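Local coordinates for probable amino acid aminotransferase (PDB 6Q1S), which belongs to the class IV aminotransferase family and binds 4'-deoxy-4'-aminopyridoxal-5'-phosphate, at residues V32-L36 with H49-L53; S56-M60 with I147-T152; W70-V74 with L91-Y95. All coordinates share one frame; numbering follows the deposited sequence.

Interaction 1: V32-L36 with H49-L53. With PMP (4'-deoxy-4'-aminopyridoxal-5'-phosphate), chain G.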
loop_
_atom_site.group_PDB
_atom_site.type_symbol
_atom_site.label_atom_id
_atom_site.label_comp_id
_atom_site.label_asym_id
_atom_site.label_seq_id
_atom_site.Cartn_x
_atom_site.Cartn_y
_atom_site.Cartn_z
ATOM N N VAL B 32 -9.961 -2.553 2.462
ATOM C CA VAL B 32 -10.288 -1.187 2.841
ATOM C C VAL B 32 -10.594 -1.160 4.332
ATOM O O VAL B 32 -10.914 -2.183 4.944
ATOM C CB VAL B 32 -11.474 -0.625 2.030
ATOM C CG1 VAL B 32 -11.164 -0.670 0.542
ATOM C CG2 VAL B 32 -12.748 -1.397 2.341
ATOM N N PHE B 33 -10.495 0.031 4.920
ATOM C CA PHE B 33 -10.772 0.170 6.340
ATOM C C PHE B 33 -11.275 1.575 6.638
ATOM O O PHE B 33 -11.238 2.471 5.793
ATOM C CB PHE B 33 -9.538 -0.158 7.192
ATOM C CG PHE B 33 -8.558 0.973 7.320
ATOM C CD1 PHE B 33 -7.674 1.266 6.295
ATOM C CD2 PHE B 33 -8.502 1.727 8.481
ATOM C CE1 PHE B 33 -6.765 2.303 6.419
ATOM C CE2 PHE B 33 -7.597 2.764 8.613
ATOM C CZ PHE B 33 -6.726 3.051 7.580
ATOM N N GLU B 34 -11.755 1.746 7.869
ATOM C CA GLU B 34 -12.220 3.024 8.380
ATOM C C GLU B 34 -11.795 3.146 9.833
ATOM O O GLU B 34 -11.622 2.143 10.528
ATOM C CB GLU B 34 -13.744 3.166 8.263
ATOM C CG GLU B 34 -14.235 3.494 6.864
ATOM C CD GLU B 34 -13.788 4.865 6.402
ATOM O OE1 GLU B 34 -13.708 5.780 7.250
ATOM O OE2 GLU B 34 -13.517 5.031 5.196
ATOM N N THR B 35 -11.629 4.384 10.291
ATOM C CA THR B 35 -11.248 4.658 11.671
ATOM C C THR B 35 -12.265 5.601 12.289
ATOM O O THR B 35 -12.548 6.666 11.732
ATOM C CB THR B 35 -9.844 5.267 11.762
ATOM O OG1 THR B 35 -8.873 4.302 11.339
ATOM C CG2 THR B 35 -9.538 5.690 13.192
ATOM N N LEU B 36 -12.808 5.207 13.438
ATOM C CA LEU B 36 -13.832 5.975 14.122
ATOM C C LEU B 36 -13.384 6.254 15.547
ATOM O O LEU B 36 -12.641 5.472 16.146
ATOM C CB LEU B 36 -15.178 5.237 14.147
ATOM C CG LEU B 36 -15.869 4.930 12.817
ATOM C CD1 LEU B 36 -15.328 3.648 12.206
ATOM C CD2 LEU B 36 -17.373 4.837 13.013
ATOM N N HIS B 49 -18.784 7.165 7.896
ATOM C CA HIS B 49 -17.687 6.219 7.738
ATOM C C HIS B 49 -18.127 4.981 6.965
ATOM O O HIS B 49 -17.343 4.418 6.194
ATOM C CB HIS B 49 -17.130 5.830 9.108
ATOM C CG HIS B 49 -16.261 6.883 9.724
ATOM N ND1 HIS B 49 -16.763 7.894 10.513
ATOM C CD2 HIS B 49 -14.922 7.078 9.672
ATOM C CE1 HIS B 49 -15.773 8.670 10.917
ATOM N NE2 HIS B 49 -14.645 8.195 10.420
ATOM N N LEU B 50 -19.375 4.545 7.156
ATOM C CA LEU B 50 -19.890 3.417 6.388
ATOM C C LEU B 50 -20.241 3.810 4.961
ATOM O O LEU B 50 -20.237 2.955 4.068
ATOM C CB LEU B 50 -21.115 2.818 7.078
ATOM C CG LEU B 50 -20.908 2.169 8.447
ATOM C CD1 LEU B 50 -22.247 1.766 9.040
ATOM C CD2 LEU B 50 -19.978 0.969 8.353
ATOM N N GLN B 51 -20.552 5.086 4.725
ATOM C CA GLN B 51 -20.768 5.549 3.358
ATOM C C GLN B 51 -19.462 5.542 2.575
ATOM O O GLN B 51 -19.413 5.075 1.432
ATOM C CB GLN B 51 -21.390 6.945 3.367
ATOM C CG GLN B 51 -22.889 6.942 3.617
ATOM C CD GLN B 51 -23.471 8.339 3.707
ATOM O OE1 GLN B 51 -22.748 9.333 3.624
ATOM N NE2 GLN B 51 -24.785 8.422 3.883
ATOM N N ARG B 52 -18.392 6.061 3.178
ATOM C CA ARG B 52 -17.086 6.015 2.534
ATOM C C ARG B 52 -16.564 4.587 2.441
ATOM O O ARG B 52 -15.887 4.237 1.467
ATOM C CB ARG B 52 -16.104 6.899 3.299
ATOM C CG ARG B 52 -14.713 6.958 2.704
ATOM C CD ARG B 52 -13.930 8.097 3.318
ATOM N NE ARG B 52 -13.345 7.707 4.596
ATOM C CZ ARG B 52 -12.745 8.551 5.430
ATOM N NH1 ARG B 52 -12.647 9.834 5.115
ATOM N NH2 ARG B 52 -12.242 8.111 6.575
ATOM N N LEU B 53 -16.864 3.754 3.441
ATOM C CA LEU B 53 -16.489 2.346 3.369
ATOM C C LEU B 53 -17.166 1.658 2.193
ATOM O O LEU B 53 -16.552 0.823 1.515
ATOM C CB LEU B 53 -16.842 1.641 4.678
ATOM C CG LEU B 53 -16.454 0.164 4.762
ATOM C CD1 LEU B 53 -14.951 0.019 4.921
ATOM C CD2 LEU B 53 -17.183 -0.512 5.911
HETATM N N1 PMP G . -6.446 11.589 4.286
HETATM C C2 PMP G . -5.900 10.371 4.516
HETATM C C2A PMP G . -4.880 9.809 3.559
HETATM C C3 PMP G . -6.303 9.584 5.709
HETATM O O3 PMP G . -5.769 8.358 5.961
HETATM C C4 PMP G . -7.308 10.185 6.614
HETATM C C4A PMP G . -7.782 9.464 7.854
HETATM N N4A PMP G . -6.644 9.253 8.764
HETATM C C5 PMP G . -7.828 11.524 6.250
HETATM C C6 PMP G . -7.361 12.148 5.096
HETATM C C5A PMP G . -8.860 12.202 7.125
HETATM O O4P PMP G . -10.080 11.465 7.079
HETATM P P PMP G . -11.065 11.428 8.353
HETATM O O1P PMP G . -10.318 10.823 9.516
HETATM O O2P PMP G . -11.488 12.841 8.682
HETATM O O3P PMP G . -12.273 10.587 8.020
#
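On the phosphate side of the PMP pocket, E34 of strand 31-39 and R52 of helix 46-59 form a salt bridge between elements that run nearly antiparallel here, their axes 8.5 Å apart. R52 meets the carboxylate side-on. Its NE lies 2.7 Å from E34 OE2 in an almost straight bond (175°) within the guanidinium plane, whereas NH2 reaches E34 OE1 at 2.8 Å from a tilted position. Both oxygens offer their syn lone pairs. The R52 chain runs out extended and then turns at chi3 (83°), which carries the guanidinium past E34 to the phosphate. There NH2 bonds PMP O3P at 2.9 Å, and NH1 adds a weak bond to the same oxygen while also binding R216 O.

Beside this pair, L36 CG sits over one face of the H49 ring, 3.8 Å from its centroid, as a CH-pi contact, and E34 OE1 lies at the ring edge, 3.0 Å from H49 CD2. The ring nitrogens are held by L45 O at ND1 and S255 OG at NE2. Farther along, V32 CG2 packs on L53 CD1 at 3.7 Å.

E34 thus acts as a second-shell residue: two bonds fix the rotation of the guanidinium, and its negative charge probably balances part of the arginine's charge while the adjacent NH1/NH2 edge faces the phosphate, NH2 being shared by both anions.

Interaction 2: S56-M60 with I147-T152. With PMP (4'-deoxy-4'-aminopyridoxal-5'-phosphate), chain G.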
loop_
_atom_site.group_PDB
_atom_site.type_symbol
_atom_site.label_atom_id
_atom_site.label_comp_id
_atom_site.label_asym_id
_atom_site.label_seq_id
_atom_site.Cartn_x
_atom_site.Cartn_y
_atom_site.Cartn_z
ATOM N N SER B 56 -15.203 2.899 -0.868
ATOM C CA SER B 56 -13.889 2.271 -0.959
ATOM C C SER B 56 -14.006 0.824 -1.418
ATOM O O SER B 56 -13.147 0.327 -2.154
ATOM C CB SER B 56 -13.168 2.348 0.387
ATOM O OG SER B 56 -12.997 3.689 0.804
ATOM N N ALA B 57 -15.065 0.133 -0.993
ATOM C CA ALA B 57 -15.274 -1.242 -1.433
ATOM C C ALA B 57 -15.592 -1.305 -2.923
ATOM O O ALA B 57 -15.162 -2.234 -3.616
ATOM C CB ALA B 57 -16.389 -1.893 -0.616
ATOM N N ARG B 58 -16.341 -0.324 -3.434
ATOM C CA ARG B 58 -16.669 -0.316 -4.857
ATOM C C ARG B 58 -15.436 -0.045 -5.706
ATOM O O ARG B 58 -15.226 -0.700 -6.734
ATOM C CB ARG B 58 -17.735 0.739 -5.149
ATOM C CG ARG B 58 -18.277 0.683 -6.573
ATOM C CD ARG B 58 -19.104 1.913 -6.909
ATOM N NE ARG B 58 -18.341 3.140 -6.688
ATOM C CZ ARG B 58 -18.785 4.362 -6.963
ATOM N NH1 ARG B 58 -19.999 4.535 -7.470
ATOM N NH2 ARG B 58 -18.014 5.415 -6.723
ATOM N N LEU B 59 -14.606 0.913 -5.289
ATOM C CA LEU B 59 -13.369 1.202 -6.003
ATOM C C LEU B 59 -12.389 0.042 -5.961
ATOM O O LEU B 59 -11.501 -0.035 -6.817
ATOM C CB LEU B 59 -12.711 2.453 -5.421
ATOM C CG LEU B 59 -13.457 3.767 -5.652
ATOM C CD1 LEU B 59 -13.043 4.808 -4.626
ATOM C CD2 LEU B 59 -13.209 4.272 -7.063
ATOM N N MET B 60 -12.527 -0.861 -4.994
ATOM C CA MET B 60 -11.612 -1.981 -4.838
ATOM C C MET B 60 -12.206 -3.297 -5.311
ATOM O O MET B 60 -11.619 -4.353 -5.057
ATOM C CB MET B 60 -11.171 -2.091 -3.380
ATOM C CG MET B 60 -10.138 -1.051 -3.004
ATOM S SD MET B 60 -8.487 -1.590 -3.473
ATOM C CE MET B 60 -8.204 -2.845 -2.233
ATOM N N ILE B 147 -6.690 4.487 -7.710
ATOM C CA ILE B 147 -7.665 4.457 -6.615
ATOM C C ILE B 147 -7.246 5.346 -5.449
ATOM O O ILE B 147 -7.362 4.957 -4.282
ATOM C CB ILE B 147 -7.938 3.011 -6.140
ATOM C CG1 ILE B 147 -6.661 2.299 -5.679
ATOM C CG2 ILE B 147 -8.611 2.209 -7.245
ATOM C CD1 ILE B 147 -6.859 1.365 -4.519
ATOM N N ALA B 148 -6.776 6.559 -5.758
ATOM C CA ALA B 148 -6.273 7.453 -4.721
ATOM C C ALA B 148 -7.354 7.916 -3.753
ATOM O O ALA B 148 -7.023 8.399 -2.665
ATOM C CB ALA B 148 -5.602 8.670 -5.358
ATOM N N SER B 149 -8.627 7.780 -4.110
ATOM C CA SER B 149 -9.717 8.160 -3.220
ATOM C C SER B 149 -10.183 7.017 -2.331
ATOM O O SER B 149 -11.104 7.212 -1.532
ATOM C CB SER B 149 -10.902 8.697 -4.029
ATOM O OG SER B 149 -11.464 7.682 -4.841
ATOM N N ALA B 150 -9.575 5.839 -2.444
ATOM C CA ALA B 150 -9.957 4.680 -1.652
ATOM C C ALA B 150 -9.067 4.585 -0.421
ATOM O O ALA B 150 -7.837 4.651 -0.530
ATOM C CB ALA B 150 -9.859 3.395 -2.477
ATOM N N LYS B 151 -9.692 4.426 0.744
ATOM C CA LYS B 151 -8.976 4.250 2.005
ATOM C C LYS B 151 -8.676 2.768 2.171
ATOM O O LYS B 151 -9.464 2.011 2.737
ATOM C CB LYS B 151 -9.796 4.796 3.166
ATOM C CG LYS B 151 -9.012 4.979 4.448
ATOM C CD LYS B 151 -9.905 5.516 5.553
ATOM C CE LYS B 151 -9.192 5.487 6.892
ATOM N NZ LYS B 151 -7.823 6.063 6.784
ATOM N N THR B 152 -7.520 2.347 1.670
ATOM C CA THR B 152 -7.139 0.944 1.671
ATOM C C THR B 152 -6.248 0.629 2.866
ATOM O O THR B 152 -5.776 1.515 3.580
ATOM C CB THR B 152 -6.417 0.571 0.372
ATOM O OG1 THR B 152 -5.081 1.088 0.399
ATOM C CG2 THR B 152 -7.152 1.147 -0.828
HETATM N N1 PMP G . -6.446 11.589 4.286
HETATM C C2 PMP G . -5.900 10.371 4.516
HETATM C C2A PMP G . -4.880 9.809 3.559
HETATM C C3 PMP G . -6.303 9.584 5.709
HETATM O O3 PMP G . -5.769 8.358 5.961
HETATM C C4 PMP G . -7.308 10.185 6.614
HETATM C C4A PMP G . -7.782 9.464 7.854
HETATM N N4A PMP G . -6.644 9.253 8.764
HETATM C C5 PMP G . -7.828 11.524 6.250
HETATM C C6 PMP G . -7.361 12.148 5.096
HETATM C C5A PMP G . -8.860 12.202 7.125
HETATM O O4P PMP G . -10.080 11.465 7.079
HETATM P P PMP G . -11.065 11.428 8.353
HETATM O O1P PMP G . -10.318 10.823 9.516
HETATM O O2P PMP G . -11.488 12.841 8.682
HETATM O O3P PMP G . -12.273 10.587 8.020
#
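S56 and L59 on the helix, with M60 just beyond it, meet I147, S149, A150, K151 and T152 without any aromatic ring between the segments; the flat groups concerned are the A150-K151 peptide and the pyridine of PMP. The N-H of that peptide, on K151 N, points at S56 OG in a weak hydrogen bond, 3.4 Å long though fairly straight (162°). The stronger partner of S56 OG is R52 O, one turn back in the helix, so the hydroxyl joins a helix carbonyl to the loop. The K151 side chain leaves this contact extended as far as CE, with CG anti to the backbone N (chi1 -165°), and then bends at chi4 (48°), which brings NZ to the O3 side of the pyridine, tilted from the ring plane. Its NZ makes a weak bond of 3.2 Å to PMP O3, and another weak one to Y155 OH.

The remaining contact is mostly apolar. L59 CD1 touches S149 OG at 3.3 Å and A150 CB at 4.1 Å. The M60 chain, bent at both chi2 and chi3, crosses I147 at about a right angle and lays SD 3.5 Å from I147 CD1, with T152 CG2 at 4.0 Å from the same sulfur. A type I turn from I147 to A150 shapes the loop side.

Helix 46-59 ends here against the loop between helices 139-142 and 156-166, while S56 and M60 also touch V32 of strand 31-39. R163 and A156 of the second subunit pack on M60 and T152 respectively, placing the contact beside the dimer interface.

Interaction 3: W70-V74 with L91-Y95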
loop_
_atom_site.group_PDB
_atom_site.type_symbol
_atom_site.label_atom_id
_atom_site.label_comp_id
_atom_site.label_asym_id
_atom_site.label_seq_id
_atom_site.Cartn_x
_atom_site.Cartn_y
_atom_site.Cartn_z
ATOM N N TRP B 70 -22.680 -4.331 9.586
ATOM C CA TRP B 70 -21.610 -3.497 10.127
ATOM C C TRP B 70 -22.093 -2.647 11.297
ATOM O O TRP B 70 -21.350 -2.433 12.260
ATOM C CB TRP B 70 -21.018 -2.616 9.027
ATOM C CG TRP B 70 -20.009 -3.325 8.178
ATOM C CD1 TRP B 70 -20.191 -3.805 6.914
ATOM C CD2 TRP B 70 -18.663 -3.653 8.542
ATOM N NE1 TRP B 70 -19.038 -4.400 6.463
ATOM C CE2 TRP B 70 -18.084 -4.321 7.444
ATOM C CE3 TRP B 70 -17.888 -3.443 9.686
ATOM C CZ2 TRP B 70 -16.770 -4.780 7.458
ATOM C CZ3 TRP B 70 -16.582 -3.900 9.696
ATOM C CH2 TRP B 70 -16.037 -4.561 8.591
ATOM N N ARG B 71 -23.327 -2.134 11.227
ATOM C CA ARG B 71 -23.832 -1.302 12.317
ATOM C C ARG B 71 -23.993 -2.094 13.609
ATOM O O ARG B 71 -23.876 -1.526 14.699
ATOM C CB ARG B 71 -25.158 -0.642 11.935
ATOM C CG ARG B 71 -25.025 0.504 10.947
ATOM C CD ARG B 71 -26.334 1.273 10.809
ATOM N NE ARG B 71 -27.178 0.779 9.727
ATOM C CZ ARG B 71 -27.261 1.344 8.527
ATOM N NH1 ARG B 71 -26.548 2.427 8.255
ATOM N NH2 ARG B 71 -28.058 0.831 7.601
ATOM N N ARG B 72 -24.292 -3.390 13.515
ATOM C CA ARG B 72 -24.404 -4.195 14.727
ATOM C C ARG B 72 -23.035 -4.462 15.341
ATOM O O ARG B 72 -22.876 -4.399 16.565
ATOM C CB ARG B 72 -25.125 -5.508 14.432
ATOM C CG ARG B 72 -25.365 -6.361 15.670
ATOM C CD ARG B 72 -26.093 -7.641 15.316
ATOM N NE ARG B 72 -25.328 -8.455 14.377
ATOM C CZ ARG B 72 -25.839 -9.462 13.678
ATOM N NH1 ARG B 72 -27.122 -9.776 13.808
ATOM N NH2 ARG B 72 -25.072 -10.150 12.845
ATOM N N ALA B 73 -22.039 -4.778 14.508
ATOM C CA ALA B 73 -20.700 -5.035 15.026
ATOM C C ALA B 73 -20.113 -3.798 15.697
ATOM O O ALA B 73 -19.449 -3.904 16.734
ATOM C CB ALA B 73 -19.786 -5.519 13.899
ATOM N N VAL B 74 -20.354 -2.615 15.125
ATOM C CA VAL B 74 -19.866 -1.388 15.750
ATOM C C VAL B 74 -20.630 -1.106 17.039
ATOM O O VAL B 74 -20.050 -0.658 18.034
ATOM C CB VAL B 74 -19.916 -0.203 14.764
ATOM C CG1 VAL B 74 -19.145 -0.539 13.501
ATOM C CG2 VAL B 74 -21.337 0.199 14.428
ATOM N N LEU B 91 -11.803 3.019 17.231
ATOM C CA LEU B 91 -12.582 1.955 16.614
ATOM C C LEU B 91 -12.270 1.907 15.125
ATOM O O LEU B 91 -12.357 2.929 14.435
ATOM C CB LEU B 91 -14.079 2.174 16.846
ATOM C CG LEU B 91 -15.020 1.018 16.510
ATOM C CD1 LEU B 91 -16.136 0.923 17.537
ATOM C CD2 LEU B 91 -15.599 1.204 15.122
ATOM N N ARG B 92 -11.914 0.723 14.634
ATOM C CA ARG B 92 -11.524 0.547 13.242
ATOM C C ARG B 92 -12.305 -0.604 12.625
ATOM O O ARG B 92 -12.528 -1.629 13.272
ATOM C CB ARG B 92 -10.017 0.277 13.108
ATOM C CG ARG B 92 -9.166 1.538 13.077
ATOM C CD ARG B 92 -7.681 1.220 13.200
ATOM N NE ARG B 92 -7.340 0.481 14.412
ATOM C CZ ARG B 92 -6.125 0.006 14.668
ATOM N NH1 ARG B 92 -5.140 0.202 13.802
ATOM N NH2 ARG B 92 -5.892 -0.665 15.788
ATOM N N LEU B 93 -12.732 -0.415 11.378
ATOM C CA LEU B 93 -13.423 -1.437 10.598
ATOM C C LEU B 93 -12.464 -1.990 9.555
ATOM O O LEU B 93 -12.034 -1.256 8.663
ATOM C CB LEU B 93 -14.661 -0.858 9.913
ATOM C CG LEU B 93 -15.383 0.256 10.662
ATOM C CD1 LEU B 93 -16.448 0.889 9.783
ATOM C CD2 LEU B 93 -15.996 -0.305 11.921
ATOM N N ILE B 94 -12.138 -3.275 9.654
ATOM C CA ILE B 94 -11.212 -3.918 8.727
ATOM C C ILE B 94 -12.018 -4.771 7.758
ATOM O O ILE B 94 -12.759 -5.667 8.176
ATOM C CB ILE B 94 -10.166 -4.764 9.467
ATOM C CG1 ILE B 94 -9.514 -3.948 10.585
ATOM C CG2 ILE B 94 -9.116 -5.277 8.490
ATOM C CD1 ILE B 94 -8.702 -2.771 10.090
ATOM N N TYR B 95 -11.874 -4.494 6.463
ATOM C CA TYR B 95 -12.635 -5.167 5.412
ATOM C C TYR B 95 -11.648 -5.573 4.321
ATOM O O TYR B 95 -11.234 -4.741 3.508
ATOM C CB TYR B 95 -13.739 -4.264 4.872
ATOM C CG TYR B 95 -14.704 -4.939 3.923
ATOM C CD1 TYR B 95 -15.132 -6.241 4.143
ATOM C CD2 TYR B 95 -15.210 -4.260 2.822
ATOM C CE1 TYR B 95 -16.021 -6.857 3.278
ATOM C CE2 TYR B 95 -16.101 -4.864 1.955
ATOM C CZ TYR B 95 -16.503 -6.161 2.185
ATOM O OH TYR B 95 -17.390 -6.765 1.322
#
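W70 brings the six-membered end of its indole against three consecutive residues of the strand, L93, I94 and Y95. CZ3 of W70 rests 3.6 Å from L93 CB, an oblique approach to the indole. At the ring edge, W70 CH2 lies 3.5 Å from I94 O, close to the indole plane, which sets a carbon-bound hydrogen against a backbone carbonyl. Next to it, W70 CZ2 comes within 4.0 Å of Y95 CD1. The two aromatics form a T-shaped pair in which the indole turns its edge to the phenol face, the planes standing at 82°. CG of Y95 is anti to the backbone N, and this carries the phenol obliquely out from the strand toward the helix, where its face receives the indole edge. One helical turn after W70, V74 CG1 meets L93 CD2 at 3.5 Å and, more loosely, L91 CD2 at 4.3 Å. L93 is therefore shared between the two helix residues; its chi1 of -32° falls well short of a staggered value, suggesting some strain in that position.

The next shell holds these groups in place. Y95 OH is hydrogen-bonded to P63 O, which fixes the far end of the phenol. L50 of helix 46-59 packs on both W70 and L93, and A107 and V109 of strand 106-113 also touch the indole.

In the fold, helix segment 70-74 crosses strand segment 91-95 at 141°, on the face of the antiparallel sheet that also carries helix 46-59. The strand is an inner one, bonded through its backbone to strand 31-39 on one side and to strand 106-113 on the other. R92 and I94 turn to the other face, where V27 of the second subunit packs on both and E100 of that subunit forms a salt bridge with R92.

All three contacts are largely buried, yet their chemistry differs with their place in the fold: the two that touch PMP have polar links between their segments, the third has packing alone. Interaction 1, nearest the chain centre, is charged and bears on the phosphate; interaction 2 combines apolar packing with a weak polar link and sends a lysine to the pyridine side; interaction 3, farther out, is aromatic and aliphatic. Interactions 1 and 2 share helix 46-59, and F33 N bonds K151 O between them at 3.1 Å. Interactions 1 and 3 use neighbouring strands of one antiparallel sheet, with their helices on the same face. Interactions 2 and 3 meet only slightly, at A57 and Y95, and both also touch the second subunit, which interaction 1 does not.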